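Local coordinates for protein acyl-coenzyme A oxidase 1 (Yarrowia lipolytica, PDB 5Y9D) that oxidises the CoA thioesters of fatty acids to 2-trans-enoyl-CoAs in peroxisomal beta-oxidation, using FAD and passing the electrons to oxygen to give hydrogen peroxide, at residues Asn468-Gln480 against Phe554-His568. Numbering follows the deposited sequence.
Sequences NVLCLSMGRGLVQ and FEELSQQRFQCARIH. With FAD (flavin-adenine dinucleotide), chain C.
Arg561 lies across Gly475, where helix segments 468-480 and 558-568 cross at 85°, their axes 7.5 Å apart at closest approach. Glycine suits this point because a beta carbon would run into Arg561 CB; instead Gly475 CA sits 3.5 Å from Arg561 O in a CA-H...O contact. The arginine leaves its backbone with CG anti to the carbonyl carbon (chi1 -82°), then bends at chi3, bringing its guanidinium beside Leu472. That flat group is sandwiched: Leu472 CB covers one face and Phe554 CB, from the preceding short helix, the opposite one, while Ser558 OG accepts a hydrogen bond from Arg561 NH2 in the guanidinium plane (3.1 Å). Arg561 NH1 meanwhile lies 3.1 Å from Leu472 O. With an alanine in place of Arg561, Ser558 would probably lose this donor and a gap would open between Leu472 and Phe554.

The side chains of Arg476 and Phe554 cross at about a right angle, setting Arg476 CG over the ring face, 3.7 Å from the Phe554 centroid, in a CH-pi contact; the guanidinium plane stands 83° from the ring. Val479 CG1 meets the same ring at its edge. A long aliphatic stem thus serves as an apolar cover while its charged end continues past the ring.

Beyond Gly475 a small residue and a pliable thioether let the helices stay close: Met474 SD lies 3.8 Å from Ala565 CB. Met474 CE reaches the edge of the His568 imidazole, and Leu478 CD2 lies over one face of that ring in a CH-pi contact; His568 ND1 is hydrogen-bonded to Tyr497 OH. Toward the other end, Cys471 CB packs 3.8 Å from Phe562 CD1, and Cys471 SG makes an oblique sulfur-aromatic contact with the Phe562 ring.

The contact is a close, nearly perpendicular helix crossing centred on glycine, joining the C-alpha1 region to the C-terminal helical region of the acyl-CoA oxidase fold, beside the FAD adenine that Val469 and Leu472 border.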
ATOM      1  N   ASN A 468       5.142  -1.083  14.577  1.00 28.13           N
ATOM      2  CA  ASN A 468       6.204  -2.007  14.924  1.00 28.68           C
ATOM      3  C   ASN A 468       6.596  -1.834  16.359  1.00 28.39           C
ATOM      4  O   ASN A 468       6.727  -2.807  17.079  1.00 31.62           O
ATOM      5  CB  ASN A 468       7.409  -1.831  13.994  1.00 29.29           C
ATOM      6  CG  ASN A 468       7.291  -2.667  12.726  1.00 29.38           C
ATOM      7  OD1 ASN A 468       7.021  -2.157  11.637  1.00 29.75           O
ATOM      8  ND2 ASN A 468       7.480  -3.957  12.869  1.00 29.05           N
ATOM      9  N   VAL A 469       6.751  -0.588  16.773  1.00 26.45           N
ATOM     10  CA  VAL A 469       7.051  -0.256  18.151  1.00 26.16           C
ATOM     11  C   VAL A 469       5.906  -0.627  19.109  1.00 26.05           C
ATOM     12  O   VAL A 469       6.146  -1.035  20.230  1.00 24.26           O
ATOM     13  CB  VAL A 469       7.357   1.260  18.268  1.00 27.11           C
ATOM     14  CG1 VAL A 469       7.239   1.769  19.724  1.00 27.13           C
ATOM     15  CG2 VAL A 469       8.733   1.542  17.687  1.00 26.11           C
ATOM     16  N   LEU A 470       4.661  -0.431  18.683  1.00 27.66           N
ATOM     17  CA  LEU A 470       3.524  -0.933  19.438  1.00 28.38           C
ATOM     18  C   LEU A 470       3.573  -2.452  19.587  1.00 28.80           C
ATOM     19  O   LEU A 470       3.294  -2.953  20.675  1.00 30.62           O
ATOM     20  CB  LEU A 470       2.192  -0.481  18.842  1.00 28.05           C
ATOM     21  CG  LEU A 470       1.885   1.019  18.932  1.00 29.70           C
ATOM     22  CD1 LEU A 470       0.462   1.292  18.451  1.00 30.57           C
ATOM     23  CD2 LEU A 470       2.064   1.551  20.340  1.00 29.00           C
ATOM     24  N   CYS A 471       3.956  -3.172  18.536  1.00 29.41           N
ATOM     25  CA  CYS A 471       4.139  -4.630  18.621  1.00 30.86           C
ATOM     26  C   CYS A 471       5.200  -4.996  19.655  1.00 31.12           C
ATOM     27  O   CYS A 471       5.006  -5.932  20.435  1.00 32.46           O
ATOM     28  CB  CYS A 471       4.539  -5.232  17.277  1.00 32.24           C
ATOM     29  SG  CYS A 471       3.256  -5.014  16.043  1.00 41.05           S
ATOM     30  N   LEU A 472       6.310  -4.263  19.658  1.00 29.62           N
ATOM     31  CA  LEU A 472       7.348  -4.463  20.660  1.00 29.26           C
ATOM     32  C   LEU A 472       6.829  -4.242  22.054  1.00 26.43           C
ATOM     33  O   LEU A 472       7.186  -4.989  22.938  1.00 26.59           O
ATOM     34  CB  LEU A 472       8.543  -3.544  20.453  1.00 29.94           C
ATOM     35  CG  LEU A 472       9.354  -3.763  19.189  1.00 31.67           C
ATOM     36  CD1 LEU A 472      10.550  -2.801  19.185  1.00 32.88           C
ATOM     37  CD2 LEU A 472       9.831  -5.204  19.092  1.00 31.99           C
ATOM     38  N   SER A 473       6.006  -3.226  22.264  1.00 26.49           N
ATOM     39  CA  SER A 473       5.368  -3.008  23.586  1.00 27.67           C
ATOM     40  C   SER A 473       4.446  -4.152  24.007  1.00 29.01           C
ATOM     41  O   SER A 473       4.416  -4.538  25.180  1.00 30.21           O
ATOM     42  CB  SER A 473       4.573  -1.701  23.633  1.00 27.28           C
ATOM     43  OG  SER A 473       5.256  -0.680  22.938  1.00 30.25           O
ATOM     44  N   MET A 474       3.664  -4.682  23.078  1.00 31.97           N
ATOM     45  CA  MET A 474       2.797  -5.782  23.459  1.00 35.28           C
ATOM     46  C   MET A 474       3.641  -7.036  23.754  1.00 31.99           C
ATOM     47  O   MET A 474       3.471  -7.674  24.777  1.00 30.16           O
ATOM     48  CB  MET A 474       1.745  -6.068  22.402  1.00 37.59           C
ATOM     49  CG  MET A 474       0.707  -7.068  22.888  1.00 38.59           C
ATOM     50  SD  MET A 474      -0.124  -7.873  21.524  1.00 43.63           S
ATOM     51  CE  MET A 474      -1.809  -7.404  21.919  1.00 41.98           C
ATOM     52  N   GLY A 475       4.571  -7.361  22.877  1.00 30.84           N
ATOM     53  CA  GLY A 475       5.506  -8.446  23.159  1.00 33.66           C
ATOM     54  C   GLY A 475       6.090  -8.374  24.567  1.00 35.49           C
ATOM     55  O   GLY A 475       6.071  -9.359  25.286  1.00 36.01           O
ATOM     56  N   ARG A 476       6.591  -7.203  24.969  1.00 37.35           N
ATOM     57  CA  ARG A 476       7.098  -7.014  26.328  1.00 41.88           C
ATOM     58  C   ARG A 476       6.029  -7.284  27.394  1.00 37.93           C
ATOM     59  O   ARG A 476       6.288  -7.999  28.364  1.00 36.41           O
ATOM     60  CB  ARG A 476       7.658  -5.602  26.528  1.00 46.23           C
ATOM     61  CG  ARG A 476       8.000  -5.306  27.980  1.00 49.14           C
ATOM     62  CD  ARG A 476       8.811  -4.042  28.119  1.00 52.46           C
ATOM     63  NE  ARG A 476       8.037  -2.943  27.575  1.00 55.67           N
ATOM     64  CZ  ARG A 476       8.524  -1.964  26.822  1.00 59.91           C
ATOM     65  NH1 ARG A 476       9.823  -1.923  26.517  1.00 54.97           N
ATOM     66  NH2 ARG A 476       7.693  -1.025  26.366  1.00 60.13           N
ATOM     67  N   GLY A 477       4.844  -6.705  27.211  1.00 34.89           N
ATOM     68  CA  GLY A 477       3.736  -6.923  28.142  1.00 35.77           C
ATOM     69  C   GLY A 477       3.334  -8.393  28.275  1.00 35.02           C
ATOM     70  O   GLY A 477       2.782  -8.812  29.290  1.00 36.94           O
ATOM     71  N   LEU A 478       3.585  -9.165  27.231  1.00 30.63           N
ATOM     72  CA  LEU A 478       3.159 -10.530  27.184  1.00 30.39           C
ATOM     73  C   LEU A 478       4.178 -11.375  27.904  1.00 31.03           C
ATOM     74  O   LEU A 478       3.817 -12.352  28.561  1.00 31.08           O
ATOM     75  CB  LEU A 478       3.042 -11.013  25.733  1.00 29.82           C
ATOM     76  CG  LEU A 478       1.899 -10.513  24.872  1.00 28.56           C
ATOM     77  CD1 LEU A 478       2.129 -10.913  23.430  1.00 29.36           C
ATOM     78  CD2 LEU A 478       0.599 -11.087  25.356  1.00 30.98           C
ATOM     79  N   VAL A 479       5.453 -11.019  27.763  1.00 29.88           N
ATOM     80  CA  VAL A 479       6.477 -11.649  28.548  1.00 31.41           C
ATOM     81  C   VAL A 479       6.226 -11.364  30.031  1.00 37.39           C
ATOM     82  O   VAL A 479       6.214 -12.284  30.835  1.00 44.46           O
ATOM     83  CB  VAL A 479       7.859 -11.205  28.114  1.00 31.52           C
ATOM     84  CG1 VAL A 479       8.909 -11.726  29.067  1.00 33.53           C
ATOM     85  CG2 VAL A 479       8.160 -11.710  26.709  1.00 31.74           C
ATOM     86  N   GLN A 480       5.962 -10.110  30.386  1.00 39.80           N
ATOM     87  CA  GLN A 480       5.703  -9.751  31.788  1.00 41.27           C
ATOM     88  C   GLN A 480       4.462 -10.401  32.367  1.00 39.49           C
ATOM     89  O   GLN A 480       4.370 -10.618  33.571  1.00 40.92           O
ATOM     90  CB  GLN A 480       5.619  -8.222  31.945  1.00 42.35           C
ATOM     91  CG  GLN A 480       6.986  -7.568  31.780  1.00 41.64           C
ATOM     92  CD  GLN A 480       6.920  -6.103  31.456  1.00 39.92           C
ATOM     93  OE1 GLN A 480       5.958  -5.608  30.854  1.00 40.72           O
ATOM     94  NE2 GLN A 480       7.966  -5.395  31.827  1.00 40.68           N
ATOM     95  N   PHE A 554      14.978  -7.038  26.221  1.00 40.29           N
ATOM     96  CA  PHE A 554      13.828  -6.915  25.287  1.00 39.23           C
ATOM     97  C   PHE A 554      14.263  -6.534  23.892  1.00 38.78           C
ATOM     98  O   PHE A 554      13.793  -7.155  22.938  1.00 38.84           O
ATOM     99  CB  PHE A 554      12.755  -5.945  25.802  1.00 37.56           C
ATOM    100  CG  PHE A 554      11.978  -6.485  26.973  1.00 35.38           C
ATOM    101  CD1 PHE A 554      11.310  -7.697  26.878  1.00 34.03           C
ATOM    102  CD2 PHE A 554      11.933  -5.800  28.168  1.00 33.50           C
ATOM    103  CE1 PHE A 554      10.629  -8.213  27.961  1.00 32.23           C
ATOM    104  CE2 PHE A 554      11.244  -6.308  29.249  1.00 32.21           C
ATOM    105  CZ  PHE A 554      10.607  -7.525  29.148  1.00 31.41           C
ATOM    106  N   GLU A 555      15.184  -5.570  23.771  1.00 38.74           N
ATOM    107  CA  GLU A 555      15.787  -5.240  22.460  1.00 40.89           C
ATOM    108  C   GLU A 555      16.465  -6.466  21.799  1.00 40.65           C
ATOM    109  O   GLU A 555      16.356  -6.656  20.581  1.00 40.22           O
ATOM    110  CB  GLU A 555      16.800  -4.085  22.570  1.00 43.44           C
ATOM    111  CG  GLU A 555      17.337  -3.592  21.217  1.00 48.14           C
ATOM    112  CD  GLU A 555      18.752  -3.002  21.280  1.00 56.00           C
ATOM    113  OE1 GLU A 555      19.026  -2.158  22.177  1.00 57.89           O
ATOM    114  OE2 GLU A 555      19.588  -3.372  20.406  1.00 56.35           O
ATOM    115  N   GLU A 556      17.154  -7.301  22.576  1.00 40.51           N
ATOM    116  CA  GLU A 556      17.715  -8.533  21.997  1.00 45.74           C
ATOM    117  C   GLU A 556      16.589  -9.396  21.455  1.00 45.03           C
ATOM    118  O   GLU A 556      16.742 -10.023  20.404  1.00 47.53           O
ATOM    119  CB  GLU A 556      18.616  -9.325  22.979  1.00 47.41           C
ATOM    120  CG  GLU A 556      20.121  -9.178  22.712  1.00 47.78           C
ATOM    121  CD  GLU A 556      20.585  -9.805  21.393  1.00 52.79           C
ATOM    122  OE1 GLU A 556      20.353 -11.016  21.160  1.00 60.19           O
ATOM    123  OE2 GLU A 556      21.210  -9.098  20.577  1.00 48.93           O
ATOM    124  N   LEU A 557      15.455  -9.358  22.157  1.00 43.66           N
ATOM    125  CA  LEU A 557      14.246 -10.148  21.848  1.00 43.03           C
ATOM    126  C   LEU A 557      13.204  -9.433  20.964  1.00 40.00           C
ATOM    127  O   LEU A 557      12.101  -9.935  20.771  1.00 38.33           O
ATOM    128  CB  LEU A 557      13.587 -10.629  23.175  1.00 41.51           C
ATOM    129  CG  LEU A 557      13.983 -12.011  23.746  1.00 40.48           C
ATOM    130  CD1 LEU A 557      15.269 -12.571  23.138  1.00 39.91           C
ATOM    131  CD2 LEU A 557      14.084 -11.960  25.270  1.00 38.07           C
ATOM    132  N   SER A 558      13.618  -8.378  20.283  1.00 38.95           N
ATOM    133  CA  SER A 558      12.684  -7.583  19.512  1.00 37.55           C
ATOM    134  C   SER A 558      11.953  -8.396  18.454  1.00 36.02           C
ATOM    135  O   SER A 558      10.748  -8.300  18.348  1.00 36.27           O
ATOM    136  CB  SER A 558      13.438  -6.468  18.797  1.00 34.62           C
ATOM    137  OG  SER A 558      13.579  -5.342  19.616  1.00 34.27           O
ATOM    138  N   GLN A 559      12.657  -9.225  17.702  1.00 38.52           N
ATOM    139  CA  GLN A 559      12.003 -10.044  16.691  1.00 42.05           C
ATOM    140  C   GLN A 559      11.033 -11.026  17.322  1.00 40.30           C
ATOM    141  O   GLN A 559       9.979 -11.301  16.780  1.00 36.95           O
ATOM    142  CB  GLN A 559      13.013 -10.772  15.818  1.00 43.65           C
ATOM    143  CG  GLN A 559      12.394 -11.750  14.835  1.00 50.41           C
ATOM    144  CD  GLN A 559      11.776 -11.079  13.623  1.00 59.57           C
ATOM    145  OE1 GLN A 559      11.618  -9.863  13.578  1.00 59.75           O
ATOM    146  NE2 GLN A 559      11.417 -11.878  12.630  1.00 62.65           N
ATOM    147  N   GLN A 560      11.429 -11.578  18.456  1.00 38.88           N
ATOM    148  CA  GLN A 560      10.591 -12.487  19.220  1.00 39.58           C
ATOM    149  C   GLN A 560       9.338 -11.822  19.763  1.00 35.91           C
ATOM    150  O   GLN A 560       8.282 -12.417  19.781  1.00 33.15           O
ATOM    151  CB  GLN A 560      11.390 -13.124  20.355  1.00 40.60           C
ATOM    152  CG  GLN A 560      12.364 -14.196  19.910  1.00 41.50           C
ATOM    153  CD  GLN A 560      13.682 -13.632  19.424  1.00 42.97           C
ATOM    154  OE1 GLN A 560      13.912 -12.434  19.470  1.00 40.49           O
ATOM    155  NE2 GLN A 560      14.552 -14.501  18.953  1.00 47.44           N
ATOM    156  N   ARG A 561       9.472 -10.590  20.229  1.00 32.54           N
ATOM    157  CA  ARG A 561       8.340  -9.851  20.749  1.00 30.35           C
ATOM    158  C   ARG A 561       7.295  -9.598  19.677  1.00 29.73           C
ATOM    159  O   ARG A 561       6.114  -9.680  19.943  1.00 31.34           O
ATOM    160  CB  ARG A 561       8.787  -8.541  21.389  1.00 30.77           C
ATOM    161  CG  ARG A 561       9.294  -8.694  22.807  1.00 30.26           C
ATOM    162  CD  ARG A 561       9.609  -7.356  23.435  1.00 28.09           C
ATOM    163  NE  ARG A 561      10.648  -6.648  22.710  1.00 27.26           N
ATOM    164  CZ  ARG A 561      10.895  -5.352  22.834  1.00 26.76           C
ATOM    165  NH1 ARG A 561      10.176  -4.615  23.653  1.00 25.49           N
ATOM    166  NH2 ARG A 561      11.865  -4.792  22.139  1.00 28.32           N
ATOM    167  N   PHE A 562       7.740  -9.282  18.471  1.00 29.81           N
ATOM    168  CA  PHE A 562       6.851  -9.125  17.325  1.00 30.36           C
ATOM    169  C   PHE A 562       6.068 -10.402  17.081  1.00 30.57           C
ATOM    170  O   PHE A 562       4.847 -10.377  17.043  1.00 28.55           O
ATOM    171  CB  PHE A 562       7.606  -8.731  16.040  1.00 32.31           C
ATOM    172  CG  PHE A 562       6.722  -8.652  14.817  1.00 33.10           C
ATOM    173  CD1 PHE A 562       5.994  -7.494  14.532  1.00 36.37           C
ATOM    174  CD2 PHE A 562       6.593  -9.731  13.966  1.00 33.29           C
ATOM    175  CE1 PHE A 562       5.172  -7.425  13.402  1.00 35.21           C
ATOM    176  CE2 PHE A 562       5.774  -9.674  12.848  1.00 34.55           C
ATOM    177  CZ  PHE A 562       5.060  -8.531  12.569  1.00 34.42           C
ATOM    178  N   GLN A 563       6.770 -11.513  16.927  1.00 32.72           N
ATOM    179  CA  GLN A 563       6.096 -12.792  16.707  1.00 34.70           C
ATOM    180  C   GLN A 563       4.977 -13.047  17.698  1.00 34.79           C
ATOM    181  O   GLN A 563       3.883 -13.465  17.309  1.00 36.58           O
ATOM    182  CB  GLN A 563       7.082 -13.934  16.741  1.00 37.34           C
ATOM    183  CG  GLN A 563       7.694 -14.221  15.380  1.00 43.53           C
ATOM    184  CD  GLN A 563       6.719 -14.979  14.490  1.00 51.46           C
ATOM    185  OE1 GLN A 563       5.644 -14.465  14.129  1.00 58.91           O
ATOM    186  NE2 GLN A 563       7.074 -16.213  14.147  1.00 52.45           N
ATOM    187  N   CYS A 564       5.218 -12.735  18.963  1.00 32.47           N
ATOM    188  CA  CYS A 564       4.259 -13.062  19.991  1.00 32.66           C
ATOM    189  C   CYS A 564       3.028 -12.179  19.912  1.00 29.70           C
ATOM    190  O   CYS A 564       1.899 -12.644  20.061  1.00 26.60           O
ATOM    191  CB  CYS A 564       4.924 -12.969  21.366  1.00 35.84           C
ATOM    192  SG  CYS A 564       6.315 -14.122  21.526  1.00 40.96           S
ATOM    193  N   ALA A 565       3.257 -10.900  19.652  1.00 31.04           N
ATOM    194  CA  ALA A 565       2.182  -9.950  19.508  1.00 29.77           C
ATOM    195  C   ALA A 565       1.314 -10.442  18.402  1.00 28.61           C
ATOM    196  O   ALA A 565       0.098 -10.480  18.522  1.00 27.72           O
ATOM    197  CB  ALA A 565       2.727  -8.575  19.169  1.00 31.43           C
ATOM    198  N   ARG A 566       1.962 -10.852  17.326  1.00 29.55           N
ATOM    199  CA  ARG A 566       1.256 -11.221  16.125  1.00 31.83           C
ATOM    200  C   ARG A 566       0.374 -12.410  16.322  1.00 31.14           C
ATOM    201  O   ARG A 566      -0.777 -12.309  15.980  1.00 30.30           O
ATOM    202  CB  ARG A 566       2.200 -11.512  14.951  1.00 35.80           C
ATOM    203  CG  ARG A 566       1.501 -11.328  13.604  1.00 37.89           C
ATOM    204  CD  ARG A 566       1.787 -12.451  12.667  1.00 41.47           C
ATOM    205  NE  ARG A 566       2.899 -12.146  11.793  1.00 48.27           N
ATOM    206  CZ  ARG A 566       3.612 -13.074  11.150  1.00 54.89           C
ATOM    207  NH1 ARG A 566       3.329 -14.372  11.323  1.00 53.47           N
ATOM    208  NH2 ARG A 566       4.613 -12.704  10.338  1.00 52.91           N
ATOM    209  N   ILE A 567       0.921 -13.539  16.813  1.00 30.36           N
ATOM    210  CA  ILE A 567       0.098 -14.740  17.032  1.00 30.38           C
ATOM    211  C   ILE A 567      -0.990 -14.521  18.087  1.00 27.40           C
ATOM    212  O   ILE A 567      -2.097 -14.974  17.920  1.00 25.82           O
ATOM    213  CB  ILE A 567       0.868 -16.001  17.480  1.00 33.28           C
ATOM    214  CG1 ILE A 567       2.247 -16.105  16.852  1.00 36.73           C
ATOM    215  CG2 ILE A 567       0.079 -17.256  17.115  1.00 33.13           C
ATOM    216  CD1 ILE A 567       2.216 -16.101  15.341  1.00 39.81           C
ATOM    217  N   HIS A 568      -0.675 -13.838  19.172  1.00 27.46           N
ATOM    218  CA  HIS A 568      -1.617 -13.726  20.299  1.00 26.89           C
ATOM    219  C   HIS A 568      -2.793 -12.826  19.927  1.00 28.03           C
ATOM    220  O   HIS A 568      -3.937 -13.093  20.275  1.00 30.88           O
ATOM    221  CB  HIS A 568      -0.899 -13.154  21.526  1.00 27.59           C
ATOM    222  CG  HIS A 568      -1.821 -12.525  22.524  1.00 28.25           C
ATOM    223  ND1 HIS A 568      -2.581 -13.262  23.400  1.00 27.62           N
ATOM    224  CD2 HIS A 568      -2.140 -11.234  22.747  1.00 29.45           C
ATOM    225  CE1 HIS A 568      -3.311 -12.451  24.141  1.00 28.09           C
ATOM    226  NE2 HIS A 568      -3.071 -11.217  23.758  1.00 29.94           N
TER
HETATM  227  PA  FAD C 701      10.430   6.904  14.903  1.00 27.47           P
HETATM  228  O1A FAD C 701      11.521   7.821  14.562  1.00 28.93           O
HETATM  229  O2A FAD C 701      10.119   6.564  16.295  1.00 31.36           O
HETATM  230  O5B FAD C 701      10.680   5.565  14.129  1.00 26.96           O
HETATM  231  C5B FAD C 701      11.246   5.477  12.835  1.00 27.38           C
HETATM  232  C4B FAD C 701      11.337   4.022  12.407  1.00 28.49           C
HETATM  233  O4B FAD C 701      12.245   3.329  13.245  1.00 28.79           O
HETATM  234  C3B FAD C 701      10.014   3.313  12.552  1.00 29.91           C
HETATM  235  O3B FAD C 701       9.806   2.474  11.435  1.00 34.55           O
HETATM  236  C2B FAD C 701      10.156   2.439  13.761  1.00 28.02           C
HETATM  237  O2B FAD C 701       9.442   1.237  13.569  1.00 26.24           O
HETATM  238  C1B FAD C 701      11.640   2.202  13.844  1.00 27.16           C
HETATM  239  N9A FAD C 701      12.026   2.105  15.255  1.00 26.99           N
HETATM  240  C8A FAD C 701      11.952   3.075  16.156  1.00 26.78           C
HETATM  241  N7A FAD C 701      12.370   2.652  17.348  1.00 26.95           N
HETATM  242  C5A FAD C 701      12.725   1.375  17.222  1.00 28.95           C
HETATM  243  C6A FAD C 701      13.254   0.313  18.101  1.00 28.70           C
HETATM  244  N6A FAD C 701      13.504   0.536  19.395  1.00 27.76           N
HETATM  245  N1A FAD C 701      13.486  -0.881  17.563  1.00 28.17           N
HETATM  246  C2A FAD C 701      13.248  -1.121  16.287  1.00 27.08           C
HETATM  247  N3A FAD C 701      12.768  -0.223  15.435  1.00 27.64           N
HETATM  248  C4A FAD C 701      12.490   1.022  15.836  1.00 27.45           C
HETATM  249  N1  FAD C 701       1.999  13.767  16.547  1.00 22.26           N
HETATM  250  C2  FAD C 701       1.381  14.534  17.442  1.00 23.09           C
HETATM  251  O2  FAD C 701       1.871  14.639  18.558  1.00 25.96           O
HETATM  252  N3  FAD C 701       0.262  15.188  17.174  1.00 23.13           N
HETATM  253  C4  FAD C 701      -0.329  15.125  15.998  1.00 22.34           C
HETATM  254  O4  FAD C 701      -1.359  15.738  15.765  1.00 19.68           O
HETATM  255  C4X FAD C 701       0.280  14.302  14.960  1.00 22.67           C
HETATM  256  N5  FAD C 701      -0.264  14.196  13.759  1.00 22.03           N
HETATM  257  C5X FAD C 701       0.318  13.453  12.831  1.00 25.35           C
HETATM  258  C6  FAD C 701      -0.261  13.389  11.596  1.00 24.19           C
HETATM  259  C7  FAD C 701       0.309  12.639  10.617  1.00 24.60           C
HETATM  260  C7M FAD C 701      -0.367  12.570   9.282  1.00 25.75           C
HETATM  261  C8  FAD C 701       1.554  11.895  10.905  1.00 24.94           C
HETATM  262  C8M FAD C 701       2.220  11.051   9.868  1.00 25.26           C
HETATM  263  C9  FAD C 701       2.134  11.960  12.140  1.00 24.71           C
HETATM  264  C9A FAD C 701       1.564  12.724  13.115  1.00 25.28           C
HETATM  265  N10 FAD C 701       2.146  12.812  14.376  1.00 25.05           N
HETATM  266  C10 FAD C 701       1.515  13.608  15.317  1.00 23.34           C
HETATM  267  C1' FAD C 701       3.382  12.112  14.703  1.00 26.85           C
HETATM  268  C2' FAD C 701       3.218  10.602  14.726  1.00 26.89           C
HETATM  269  O2' FAD C 701       2.635  10.184  15.942  1.00 24.79           O
HETATM  270  C3' FAD C 701       4.576   9.965  14.555  1.00 28.28           C
HETATM  271  O3' FAD C 701       4.791   9.807  13.168  1.00 31.86           O
HETATM  272  C4' FAD C 701       4.675   8.591  15.165  1.00 31.24           C
HETATM  273  O4' FAD C 701       4.670   8.680  16.582  1.00 35.09           O
HETATM  274  C5' FAD C 701       5.942   7.896  14.692  1.00 34.14           C
HETATM  275  O5' FAD C 701       7.063   8.573  15.208  1.00 32.39           O
HETATM  276  P   FAD C 701       8.401   8.786  14.414  1.00 30.67           P
HETATM  277  O1P FAD C 701       8.133   9.191  13.050  1.00 32.65           O
HETATM  278  O2P FAD C 701       9.201   9.634  15.299  1.00 32.64           O
HETATM  279  O3P FAD C 701       9.064   7.367  14.268  1.00 31.55           O